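Local atomic coordinates of CurF (PDB entry 5DP2), a protein that binds NADP and acts as the enoyl reductase-type cyclopropanase of curacin A biosynthesis, probably forming the cyclopropane ring of that product. Residues T145-Y148 and G149-L153; Q97-V100 and G101-V104; V53-L57 and G58-E62. One frame throughout, in Å; residues are numbered along the deposited sequence.

Contact 1: T145-Y148 and G149-L153. With NAP (NADP nicotinamide-adenine-dinucleotide phosphate), chain B.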
loop_
_atom_site.group_PDB
_atom_site.type_symbol
_atom_site.label_atom_id
_atom_site.label_comp_id
_atom_site.label_asym_id
_atom_site.label_seq_id
_atom_site.Cartn_x
_atom_site.Cartn_y
_atom_site.Cartn_z
ATOM N N THR A 145 -1.365 5.167 -2.510
ATOM C CA THR A 145 -0.050 5.672 -2.111
ATOM C C THR A 145 0.729 6.168 -3.320
ATOM O O THR A 145 1.279 7.273 -3.323
ATOM C CB THR A 145 0.723 4.547 -1.397
ATOM O OG1 THR A 145 0.030 4.157 -0.204
ATOM C CG2 THR A 145 2.116 4.986 -0.982
ATOM N N ALA A 146 0.803 5.325 -4.354
ATOM C CA ALA A 146 1.587 5.683 -5.532
ATOM C C ALA A 146 0.990 6.889 -6.263
ATOM O O ALA A 146 1.722 7.738 -6.769
ATOM C CB ALA A 146 1.739 4.494 -6.444
ATOM N N TYR A 147 -0.339 6.973 -6.341
ATOM C CA TYR A 147 -0.972 8.102 -7.022
ATOM C C TYR A 147 -0.759 9.390 -6.251
ATOM O O TYR A 147 -0.416 10.434 -6.826
ATOM C CB TYR A 147 -2.475 7.823 -7.203
ATOM C CG TYR A 147 -3.173 8.868 -8.050
ATOM C CD1 TYR A 147 -3.166 8.786 -9.430
ATOM C CD2 TYR A 147 -3.851 9.925 -7.476
ATOM C CE1 TYR A 147 -3.819 9.714 -10.214
ATOM C CE2 TYR A 147 -4.493 10.883 -8.261
ATOM C CZ TYR A 147 -4.466 10.765 -9.635
ATOM O OH TYR A 147 -5.106 11.691 -10.448
ATOM N N TYR A 148 -0.961 9.358 -4.928
ATOM C CA TYR A 148 -0.739 10.562 -4.141
ATOM C C TYR A 148 0.692 11.056 -4.300
ATOM O O TYR A 148 0.945 12.243 -4.511
ATOM C CB TYR A 148 -1.097 10.294 -2.673
ATOM C CG TYR A 148 -0.993 11.516 -1.826
ATOM C CD1 TYR A 148 -1.761 12.646 -2.090
ATOM C CD2 TYR A 148 -0.128 11.555 -0.735
ATOM C CE1 TYR A 148 -1.685 13.775 -1.304
ATOM C CE2 TYR A 148 -0.054 12.677 0.074
ATOM C CZ TYR A 148 -0.833 13.790 -0.207
ATOM O OH TYR A 148 -0.759 14.920 0.584
ATOM N N GLY A 149 1.658 10.136 -4.202
ATOM C CA GLY A 149 3.050 10.537 -4.329
ATOM C C GLY A 149 3.415 11.046 -5.717
ATOM O O GLY A 149 4.069 12.087 -5.855
ATOM N N LEU A 150 3.097 10.258 -6.744
ATOM C CA LEU A 150 3.536 10.581 -8.113
ATOM C C LEU A 150 2.744 11.721 -8.750
ATOM O O LEU A 150 3.313 12.531 -9.473
ATOM C CB LEU A 150 3.474 9.359 -9.010
ATOM C CG LEU A 150 4.440 8.208 -8.675
ATOM C CD1 LEU A 150 4.074 6.998 -9.484
ATOM C CD2 LEU A 150 5.886 8.586 -8.888
ATOM N N HIS A 151 1.429 11.735 -8.532
ATOM C CA HIS A 151 0.559 12.729 -9.142
ATOM C C HIS A 151 0.413 13.955 -8.253
ATOM O O HIS A 151 0.774 15.056 -8.630
ATOM C CB HIS A 151 -0.790 12.120 -9.500
ATOM C CG HIS A 151 -1.782 13.094 -10.052
ATOM N ND1 HIS A 151 -2.675 13.779 -9.256
ATOM C CD2 HIS A 151 -2.044 13.483 -11.318
ATOM C CE1 HIS A 151 -3.426 14.571 -10.001
ATOM N NE2 HIS A 151 -3.064 14.411 -11.259
ATOM N N ASN A 152 -0.135 13.799 -7.045
ATOM C CA ASN A 152 -0.466 14.975 -6.250
ATOM C C ASN A 152 0.777 15.737 -5.789
ATOM O O ASN A 152 0.796 16.955 -5.793
ATOM C CB ASN A 152 -1.319 14.624 -5.028
ATOM C CG ASN A 152 -2.723 14.191 -5.375
ATOM O OD1 ASN A 152 -2.929 13.402 -6.267
ATOM N ND2 ASN A 152 -3.685 14.626 -4.569
ATOM N N LEU A 153 1.788 14.995 -5.321
ATOM C CA LEU A 153 2.964 15.620 -4.727
ATOM C C LEU A 153 4.045 15.927 -5.757
ATOM O O LEU A 153 4.382 17.092 -5.968
ATOM C CB LEU A 153 3.512 14.783 -3.555
ATOM C CG LEU A 153 2.512 14.596 -2.375
ATOM C CD1 LEU A 153 3.182 13.780 -1.291
ATOM C CD2 LEU A 153 1.977 15.921 -1.856
HETATM P PA NAP B . 6.227 -4.578 -0.725
HETATM O O1A NAP B . 5.360 -5.545 -1.456
HETATM O O2A NAP B . 6.875 -3.472 -1.474
HETATM O O5B NAP B . 7.315 -5.440 0.068
HETATM C C5B NAP B . 8.499 -4.831 0.600
HETATM C C4B NAP B . 9.531 -4.522 -0.463
HETATM O O4B NAP B . 10.715 -4.108 0.179
HETATM C C3B NAP B . 9.867 -5.682 -1.353
HETATM O O3B NAP B . 9.461 -5.354 -2.683
HETATM C C2B NAP B . 11.395 -5.851 -1.246
HETATM O O2B NAP B . 12.125 -5.977 -2.433
HETATM C C1B NAP B . 11.837 -4.544 -0.617
HETATM N N9A NAP B . 12.953 -4.665 0.311
HETATM C C8A NAP B . 12.887 -4.986 1.649
HETATM N N7A NAP B . 14.125 -4.998 2.197
HETATM C C5A NAP B . 14.976 -4.674 1.213
HETATM C C6A NAP B . 16.390 -4.506 1.122
HETATM N N6A NAP B . 17.160 -4.687 2.213
HETATM N N1A NAP B . 16.912 -4.165 -0.049
HETATM C C2A NAP B . 16.117 -3.993 -1.111
HETATM N N3A NAP B . 14.787 -4.119 -1.149
HETATM C C4A NAP B . 14.233 -4.473 -0.000
HETATM O O3 NAP B . 5.405 -3.936 0.501
HETATM P PN NAP B . 4.302 -2.776 0.492
HETATM O O1N NAP B . 3.264 -3.153 1.477
HETATM O O2N NAP B . 3.884 -2.453 -0.913
HETATM O O5D NAP B . 5.113 -1.586 1.109
HETATM C C5D NAP B . 6.212 -1.026 0.355
HETATM C C4D NAP B . 7.097 -0.163 1.289
HETATM O O4D NAP B . 6.472 1.085 1.436
HETATM C C3D NAP B . 7.255 -0.712 2.712
HETATM O O3D NAP B . 8.514 -0.254 3.222
HETATM C C2D NAP B . 6.089 -0.098 3.444
HETATM O O2D NAP B . 6.362 -0.011 4.846
HETATM C C1D NAP B . 5.982 1.249 2.779
HETATM N N1N NAP B . 4.663 1.894 2.603
HETATM C C2N NAP B . 4.472 3.154 3.057
HETATM C C3N NAP B . 3.260 3.822 2.909
HETATM C C7N NAP B . 3.105 5.211 3.425
HETATM O O7N NAP B . 1.969 5.632 3.437
HETATM N N7N NAP B . 4.209 5.898 3.825
HETATM C C4N NAP B . 2.202 3.170 2.268
HETATM C C5N NAP B . 2.423 1.878 1.808
HETATM C C6N NAP B . 3.663 1.249 1.978
HETATM P P2B NAP B . 12.182 -7.306 -3.321
HETATM O O1X NAP B . 10.794 -7.484 -3.924
HETATM O O2X NAP B . 13.235 -6.972 -4.339
HETATM O O3X NAP B . 12.549 -8.439 -2.394
#
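Y147 and H151, one helical turn apart, lie side by side and point the same way. Their rings form an offset stack, centroids 4.5 Å apart and planes 16° from parallel. H151 CB sits over the middle of the Y147 ring in a CH-pi contact, while Y147 OH lies over the imidazole face. Both side chains run with CG anti to the backbone N (chi1 -173° for Y147, 176° for H151), which brings the two rings out the same way. Y147 OH is also hydrogen-bonded to D298 of helix 290-305.

The imidazole is fixed at its edge. H151 ND1 donates to N152 OD1 at 3.0 Å, nearly straight and in the ring plane, though it meets the amide oxygen from above its carbonyl plane. Y148 turns to another side of the helix. L153 CG lies over one face of its ring, 4.2 Å from the centroid, and L153 CD1 comes 3.7 Å from Y148 CE2. N152 crosses Y148 at about a right angle, CB 3.6 Å from Y148 CD1. F279 and F291 meet the Y148 ring edge-to-face.

The backbone widens here. G149 N and L150 N bond four residues back. Y147 O takes two donors, H151 N four on and, weakly, N152 N five on. L153 N then reaches Y148 O, five back, at 3.0 Å. This is the pi-type turn that ends helix 140-153. One turn into the helix, T145 OG1, bonded to M141 O, lies 3.4 Å from NAP C4N, the hydride-carrying nicotinamide carbon, at the NADP pocket of a medium-chain dehydrogenase/reductase-type enoyl reductase.

Contact 2: Q97-V100 and G101-V104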
loop_
_atom_site.group_PDB
_atom_site.type_symbol
_atom_site.label_atom_id
_atom_site.label_comp_id
_atom_site.label_asym_id
_atom_site.label_seq_id
_atom_site.Cartn_x
_atom_site.Cartn_y
_atom_site.Cartn_z
ATOM N N GLN A 97 -26.942 5.446 1.552
ATOM C CA GLN A 97 -25.848 5.423 0.563
ATOM C C GLN A 97 -25.536 4.021 0.025
ATOM O O GLN A 97 -25.030 3.869 -1.078
ATOM C CB GLN A 97 -24.563 6.048 1.159
ATOM C CG GLN A 97 -23.403 6.145 0.172
ATOM C CD GLN A 97 -22.171 6.844 0.731
ATOM O OE1 GLN A 97 -22.207 7.437 1.812
ATOM N NE2 GLN A 97 -21.065 6.774 -0.016
ATOM N N TRP A 98 -25.773 3.010 0.844
ATOM C CA TRP A 98 -25.437 1.628 0.531
ATOM C C TRP A 98 -26.627 0.752 0.841
ATOM O O TRP A 98 -27.454 1.094 1.702
ATOM C CB TRP A 98 -24.223 1.170 1.365
ATOM C CG TRP A 98 -22.996 1.994 1.120
ATOM C CD1 TRP A 98 -22.438 2.895 1.973
ATOM C CD2 TRP A 98 -22.178 1.989 -0.052
ATOM N NE1 TRP A 98 -21.348 3.481 1.391
ATOM C CE2 TRP A 98 -21.155 2.925 0.154
ATOM C CE3 TRP A 98 -22.203 1.271 -1.248
ATOM C CZ2 TRP A 98 -20.186 3.192 -0.798
ATOM C CZ3 TRP A 98 -21.225 1.539 -2.198
ATOM C CH2 TRP A 98 -20.235 2.478 -1.958
ATOM N N LYS A 99 -26.689 -0.396 0.165
ATOM C CA LYS A 99 -27.746 -1.372 0.403
ATOM C C LYS A 99 -27.164 -2.791 0.382
ATOM O O LYS A 99 -26.080 -3.041 -0.161
ATOM C CB LYS A 99 -28.852 -1.208 -0.634
ATOM C CG LYS A 99 -28.426 -1.582 -2.019
ATOM C CD LYS A 99 -29.412 -1.053 -3.054
ATOM C CE LYS A 99 -29.069 -1.534 -4.444
ATOM N NZ LYS A 99 -27.779 -0.986 -4.949
ATOM N N VAL A 100 -27.915 -3.711 0.964
ATOM C CA VAL A 100 -27.499 -5.092 1.010
ATOM C C VAL A 100 -27.181 -5.603 -0.400
ATOM O O VAL A 100 -27.970 -5.391 -1.330
ATOM C CB VAL A 100 -28.574 -5.955 1.709
ATOM C CG1 VAL A 100 -28.283 -7.436 1.566
ATOM C CG2 VAL A 100 -28.701 -5.592 3.184
ATOM N N GLY A 101 -26.026 -6.248 -0.544
ATOM C CA GLY A 101 -25.566 -6.807 -1.797
ATOM C C GLY A 101 -24.559 -5.942 -2.533
ATOM O O GLY A 101 -23.901 -6.426 -3.461
ATOM N N ASP A 102 -24.413 -4.673 -2.159
ATOM C CA ASP A 102 -23.421 -3.832 -2.800
ATOM C C ASP A 102 -22.012 -4.382 -2.535
ATOM O O ASP A 102 -21.694 -4.793 -1.431
ATOM C CB ASP A 102 -23.526 -2.404 -2.287
ATOM C CG ASP A 102 -24.752 -1.618 -2.770
ATOM O OD1 ASP A 102 -25.400 -2.026 -3.762
ATOM O OD2 ASP A 102 -25.003 -0.535 -2.176
ATOM N N GLU A 103 -21.162 -4.308 -3.551
ATOM C CA GLU A 103 -19.767 -4.756 -3.451
ATOM C C GLU A 103 -18.873 -3.531 -3.290
ATOM O O GLU A 103 -18.978 -2.547 -4.042
ATOM C CB GLU A 103 -19.382 -5.580 -4.673
ATOM C CG GLU A 103 -20.204 -6.857 -4.790
ATOM C CD GLU A 103 -19.820 -7.728 -5.954
ATOM O OE1 GLU A 103 -19.180 -7.204 -6.882
ATOM O OE2 GLU A 103 -20.153 -8.922 -5.907
ATOM N N VAL A 104 -17.986 -3.590 -2.284
ATOM C CA VAL A 104 -17.248 -2.423 -1.856
ATOM C C VAL A 104 -15.759 -2.712 -1.603
ATOM O O VAL A 104 -15.366 -3.826 -1.234
ATOM C CB VAL A 104 -17.875 -1.816 -0.567
ATOM C CG1 VAL A 104 -19.263 -1.265 -0.892
ATOM C CG2 VAL A 104 -17.933 -2.814 0.580
HETATM O O HOH W 1 -26.419 1.285 -3.464
#
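D102 turns its carboxylate back onto K99 and uses both oxygens there. OD2 accepts the backbone N-H of K99 at 2.9 Å, met from above the carboxylate plane. OD1 takes K99 NZ at 2.9 Å through its syn lone pair, which makes a salt bridge. A water closes the ring: it accepts from K99 NZ at 3.0 Å and donates to D102 OD2 at 2.6 Å. K99 CG stands between its own N and carbonyl carbon (chi1 68°), and the chain bends again at its last torsion (chi4 -66°), which curls the ammonium over the aspartate. The backbone adds a bond the other way, D102 N to K99 O at 3.1 Å. Replacing D102 by an alanine removes both oxygens and is likely to leave K99 NZ without its charged mate and K99 N-H without its acceptor.

W98 lies beside this polar group. D102 OD2 is at the edge of its ring, 3.5 Å from CE3. V104 CG1 packs over one indole face, 4.0 Å from the centroid of the six-membered ring, and Q97 CG covers the opposite face. The indole N-H is satisfied by P121 O.

G101 has phi 99°, where a side chain would strike V100 O. K99 to D102 is a type II beta turn, closed by the D102 N to K99 O bond, with glycine at its third position, leading into strand 103-107 of the GroES-like domain.

Contact 3: V53-L57 and G58-E62; sequences VLNVL and GIFQE
L54 and I59 pack across a Schellman motif that ends helix 50-57. G58 leaves the helix with positive phi, 78°, where a side chain would run into L57 O. The chain then folds back under the last turn. I59 N bonds to L54 O at 2.9 Å, and G58 N to N55 O. F60 N adds a weak bond to L54 O.

The reversal lays I59 against two leucines. Its CG2 branch meets L54 CD2 at 4.0 Å. Its other arm, ending in CD1, runs alongside L57 and touches L57 CB at 3.9 Å. I59 thus sits between L54 and L57; CG2 meets only L54, while CD1 touches both. Its CG1 is anti to the carbonyl carbon (chi1 -64°), which carries CD1 toward L57. F60 fits beside L54 with its CB only, 4.0 Å from L54 CB. Its ring leads away toward L259 and R51, with R51 in a cation-pi contact.

N55 fills the bay between the helix end and the outgoing chain. Its ND2 is near the plane of the F60 ring, at the edge. The same nitrogen binds two acceptors. E62, bent at chi2 (-62°), folds its carboxylate inward to reach the amide, and its OE2 also forms a salt bridge with R51. N55 OD1 is held by R67. A water donates to both N55 O and F60 O. N55 ND2 ends 3.0 Å from F60 O and 2.9 Å from E62 OE2, the latter on the anti lone pair.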
loop_
_atom_site.group_PDB
_atom_site.type_symbol
_atom_site.label_atom_id
_atom_site.label_comp_id
_atom_site.label_asym_id
_atom_site.label_seq_id
_atom_site.Cartn_x
_atom_site.Cartn_y
_atom_site.Cartn_z
ATOM N N VAL A 53 3.471 -6.797 8.644
ATOM C CA VAL A 53 4.586 -7.673 9.007
ATOM C C VAL A 53 5.463 -6.992 10.066
ATOM O O VAL A 53 5.775 -7.585 11.099
ATOM C CB VAL A 53 5.403 -8.067 7.744
ATOM C CG1 VAL A 53 6.648 -8.843 8.128
ATOM C CG2 VAL A 53 4.550 -8.878 6.774
ATOM N N LEU A 54 5.821 -5.731 9.836
ATOM C CA LEU A 54 6.634 -4.995 10.804
ATOM C C LEU A 54 5.899 -4.871 12.136
ATOM O O LEU A 54 6.519 -4.918 13.205
ATOM C CB LEU A 54 6.993 -3.602 10.265
ATOM C CG LEU A 54 7.762 -3.517 8.949
ATOM C CD1 LEU A 54 8.025 -2.056 8.618
ATOM C CD2 LEU A 54 9.052 -4.328 9.016
ATOM N N ASN A 55 4.575 -4.705 12.080
ATOM C CA ASN A 55 3.788 -4.601 13.316
ATOM C C ASN A 55 3.877 -5.899 14.121
ATOM O O ASN A 55 4.163 -5.884 15.341
ATOM C CB ASN A 55 2.293 -4.390 13.015
ATOM C CG ASN A 55 1.904 -3.047 12.401
ATOM O OD1 ASN A 55 0.852 -2.999 11.751
ATOM N ND2 ASN A 55 2.660 -1.992 12.639
ATOM N N VAL A 56 3.626 -7.047 13.486
ATOM C CA VAL A 56 3.629 -8.315 14.229
ATOM C C VAL A 56 5.008 -8.575 14.851
ATOM O O VAL A 56 5.081 -9.065 15.980
ATOM C CB VAL A 56 3.193 -9.498 13.349
ATOM C CG1 VAL A 56 3.293 -10.812 14.120
ATOM C CG2 VAL A 56 1.760 -9.317 12.855
ATOM N N LEU A 57 6.057 -8.262 14.105
ATOM C CA LEU A 57 7.431 -8.500 14.557
ATOM C C LEU A 57 7.916 -7.506 15.598
ATOM O O LEU A 57 8.984 -7.709 16.179
ATOM C CB LEU A 57 8.367 -8.491 13.342
ATOM C CG LEU A 57 8.137 -9.637 12.343
ATOM C CD1 LEU A 57 9.058 -9.452 11.151
ATOM C CD2 LEU A 57 8.291 -11.021 12.972
ATOM N N GLY A 58 7.160 -6.449 15.861
ATOM C CA GLY A 58 7.557 -5.430 16.819
ATOM C C GLY A 58 8.596 -4.438 16.295
ATOM O O GLY A 58 9.266 -3.784 17.094
ATOM N N ILE A 59 8.725 -4.306 14.974
ATOM C CA ILE A 59 9.685 -3.393 14.350
ATOM C C ILE A 59 9.081 -1.982 14.217
ATOM O O ILE A 59 9.790 -0.973 14.352
ATOM C CB ILE A 59 10.159 -3.965 12.985
ATOM C CG1 ILE A 59 10.921 -5.278 13.233
ATOM C CG2 ILE A 59 11.028 -2.965 12.234
ATOM C CD1 ILE A 59 11.195 -6.130 12.011
ATOM N N PHE A 60 7.781 -1.911 13.909
ATOM C CA PHE A 60 7.053 -0.636 13.828
ATOM C C PHE A 60 5.817 -0.792 14.691
ATOM O O PHE A 60 5.022 -1.709 14.468
ATOM C CB PHE A 60 6.635 -0.285 12.386
ATOM C CG PHE A 60 6.072 1.111 12.242
ATOM C CD1 PHE A 60 4.760 1.420 12.621
ATOM C CD2 PHE A 60 6.850 2.121 11.725
ATOM C CE1 PHE A 60 4.268 2.709 12.534
ATOM C CE2 PHE A 60 6.351 3.413 11.620
ATOM C CZ PHE A 60 5.054 3.704 12.016
ATOM N N GLN A 61 5.647 0.103 15.659
ATOM C CA GLN A 61 4.482 0.041 16.539
ATOM C C GLN A 61 3.414 1.054 16.124
ATOM O O GLN A 61 3.707 2.248 15.998
ATOM C CB GLN A 61 4.864 0.272 17.998
ATOM C CG GLN A 61 3.694 0.006 18.907
ATOM C CD GLN A 61 4.079 0.076 20.351
ATOM O OE1 GLN A 61 3.678 1.010 21.067
ATOM N NE2 GLN A 61 4.849 -0.910 20.808
ATOM N N GLU A 62 2.204 0.575 15.850
ATOM C CA GLU A 62 1.153 1.510 15.480
ATOM C C GLU A 62 0.856 2.483 16.614
ATOM O O GLU A 62 0.763 2.082 17.786
ATOM C CB GLU A 62 -0.139 0.753 15.136
ATOM C CG GLU A 62 -0.024 -0.090 13.883
ATOM C CD GLU A 62 0.269 0.730 12.669
ATOM O OE1 GLU A 62 -0.500 1.692 12.407
ATOM O OE2 GLU A 62 1.252 0.432 11.933
HETATM O O HOH W 2 4.466 -3.464 16.694
#

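Overall arrangement
From the N terminus, contact 3 comes first and turns the chain out of helix 50-57 into the loop that leads to strand 83-91. Contact 2 follows. It forms the end of the loop that joins strands 83-91 and 103-107, which pair antiparallel in the mixed sheet. Contact 1 lies last, at the end of helix 140-153, before strand 161-164 of the parallel cofactor-binding sheet. The three are in series; none nests or crosses. Nor do they touch: nearest atoms of contacts 1 and 3 are about 13 Å apart. These two lie on opposite sides of the chain's centre, each near NADP. Contact 2 is the surface member.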